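Local coordinates for cobalamin biosynthesis protein (Agrobacterium tumefaciens, PDB 3BY5) that probably takes part in cobalamin (vitamin B12) biosynthesis, though its exact role is uncharacterized, at residues A[77-82]-A[94-99]. Residues are numbered along the deposited sequence; the frame is centred on the assembly and turned at random.
Sequences AVAAET and GSPSVS. With SO4 (sulfate ion), chain B.
Thr-82 OG1 lies within hydrogen-bonding distance of two carbonyls of its own helix, 2.9 Å from Ala-79 O and 3.1 Å from Val-78 O, and the pyrrolidine ring of Pro-96 rests against the same oxygen. A chi1 of 52° sets the hydroxyl between backbone N and carbonyl carbon, folding it back onto the preceding turn; threonine suits the place because its one polar branch is satisfied locally.

Pro-96 makes the contact from the 94-99 side. CG and CD each come to 3.4 Å from Thr-82 OG1, the two side chains meeting at a slant, while CG also reaches 3.7 Å from Ala-79 CA and 3.9 Å from its CB. The methyl of Ala-79 is small enough to let the ring settle close to the helix backbone. This is van der Waals contact, made by a rigid apolar ring in an extended stretch.

Beyond the proline, Ser-97 is the N-cap of helix 98-107: its OG caps a backbone N just beyond Ser-99, and Glu-100 OE1 accepts from Ser-97 N in return, the reciprocal pair of a capping box. Ser-97 OG also donates to sulfate O2 (2.8 Å), and Ser-99 OG to O1 (2.6 Å). The anion, probably from the crystallisation liquor, sits near the helix N-terminus, where the dipole should favour negative charge; Thr-124 of strand 123-129 binds it too.

Leu-90 also touches Pro-96. Helix 98-107 itself packs on helix 72-84 through Leu-104 against Val-78 and Thr-82, while Pro-96 fastens the loop before it to the same helix.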
loop_
_atom_site.group_PDB
_atom_site.type_symbol
_atom_site.label_atom_id
_atom_site.label_comp_id
_atom_site.label_asym_id
_atom_site.label_seq_id
_atom_site.Cartn_x
_atom_site.Cartn_y
_atom_site.Cartn_z
ATOM N N ALA A 77 3.032 -12.935 -9.701
ATOM C CA ALA A 77 4.339 -12.631 -10.280
ATOM C C ALA A 77 5.475 -12.939 -9.317
ATOM O O ALA A 77 6.437 -13.600 -9.691
ATOM C CB ALA A 77 4.396 -11.173 -10.713
ATOM N N VAL A 78 5.334 -12.466 -8.079
ATOM C CA VAL A 78 6.314 -12.656 -7.002
ATOM C C VAL A 78 6.496 -14.131 -6.659
ATOM O O VAL A 78 7.626 -14.616 -6.564
ATOM C CB VAL A 78 5.918 -11.820 -5.756
ATOM C CG1 VAL A 78 6.635 -12.277 -4.502
ATOM C CG2 VAL A 78 6.220 -10.371 -6.015
ATOM N N ALA A 79 5.378 -14.840 -6.516
ATOM C CA ALA A 79 5.391 -16.280 -6.268
ATOM C C ALA A 79 6.088 -17.048 -7.384
ATOM O O ALA A 79 6.847 -17.974 -7.112
ATOM C CB ALA A 79 3.984 -16.797 -6.061
ATOM N N ALA A 80 5.833 -16.647 -8.629
ATOM C CA ALA A 80 6.487 -17.226 -9.805
ATOM C C ALA A 80 7.988 -16.974 -9.805
ATOM O O ALA A 80 8.754 -17.898 -10.024
ATOM C CB ALA A 80 5.859 -16.696 -11.082
ATOM N N GLU A 81 8.394 -15.732 -9.540
ATOM C CA GLU A 81 9.812 -15.345 -9.441
ATOM C C GLU A 81 10.598 -16.139 -8.390
ATOM O O GLU A 81 11.740 -16.541 -8.631
ATOM C CB GLU A 81 9.945 -13.845 -9.147
ATOM C CG GLU A 81 9.671 -12.932 -10.339
ATOM C CD GLU A 81 9.191 -11.539 -9.935
ATOM O OE1 GLU A 81 8.395 -10.944 -10.694
ATOM O OE2 GLU A 81 9.602 -11.034 -8.863
ATOM N N THR A 82 9.973 -16.378 -7.239
ATOM C CA THR A 82 10.627 -17.061 -6.125
ATOM C C THR A 82 10.761 -18.565 -6.349
ATOM O O THR A 82 11.451 -19.250 -5.598
ATOM C CB THR A 82 9.899 -16.803 -4.784
ATOM O OG1 THR A 82 8.508 -17.102 -4.928
ATOM C CG2 THR A 82 10.060 -15.357 -4.351
ATOM N N GLY A 94 9.937 -24.434 -2.361
ATOM C CA GLY A 94 8.868 -24.264 -3.339
ATOM C C GLY A 94 8.165 -22.923 -3.338
ATOM O O GLY A 94 8.803 -21.876 -3.480
ATOM N N SER A 95 6.843 -22.973 -3.179
ATOM C CA SER A 95 5.962 -21.812 -3.297
ATOM C C SER A 95 5.860 -21.021 -2.001
ATOM O O SER A 95 5.736 -21.614 -0.931
ATOM C CB SER A 95 4.556 -22.265 -3.706
ATOM O OG SER A 95 3.664 -21.164 -3.793
ATOM N N PRO A 96 5.892 -19.676 -2.094
ATOM C CA PRO A 96 5.665 -18.876 -0.898
ATOM C C PRO A 96 4.192 -18.873 -0.506
ATOM O O PRO A 96 3.320 -19.108 -1.349
ATOM C CB PRO A 96 6.102 -17.475 -1.325
ATOM C CG PRO A 96 5.887 -17.443 -2.775
ATOM C CD PRO A 96 6.135 -18.833 -3.279
ATOM N N SER A 97 3.918 -18.620 0.767
ATOM C CA SER A 97 2.552 -18.443 1.214
ATOM C C SER A 97 2.050 -17.065 0.795
ATOM O O SER A 97 2.830 -16.203 0.381
ATOM C CB SER A 97 2.444 -18.640 2.725
ATOM O OG SER A 97 2.942 -17.527 3.442
ATOM N N VAL A 98 0.742 -16.873 0.904
ATOM C CA VAL A 98 0.085 -15.639 0.494
ATOM C C VAL A 98 0.661 -14.410 1.217
ATOM O O VAL A 98 0.946 -13.390 0.580
ATOM C CB VAL A 98 -1.445 -15.748 0.693
ATOM C CG1 VAL A 98 -2.153 -14.634 -0.009
ATOM C CG2 VAL A 98 -1.955 -17.072 0.153
ATOM N N SER A 99 0.864 -14.532 2.531
ATOM C CA SER A 99 1.473 -13.474 3.345
ATOM C C SER A 99 2.934 -13.237 3.002
ATOM O O SER A 99 3.405 -12.099 3.064
ATOM C CB SER A 99 1.378 -13.801 4.831
ATOM O OG SER A 99 0.107 -14.320 5.156
HETATM S S SO4 B . -0.634 -17.437 4.988
HETATM O O1 SO4 B . -1.394 -16.304 4.470
HETATM O O2 SO4 B . 0.759 -17.059 5.184
HETATM O O3 SO4 B . -1.194 -17.861 6.266
HETATM O O4 SO4 B . -0.706 -18.543 4.039
#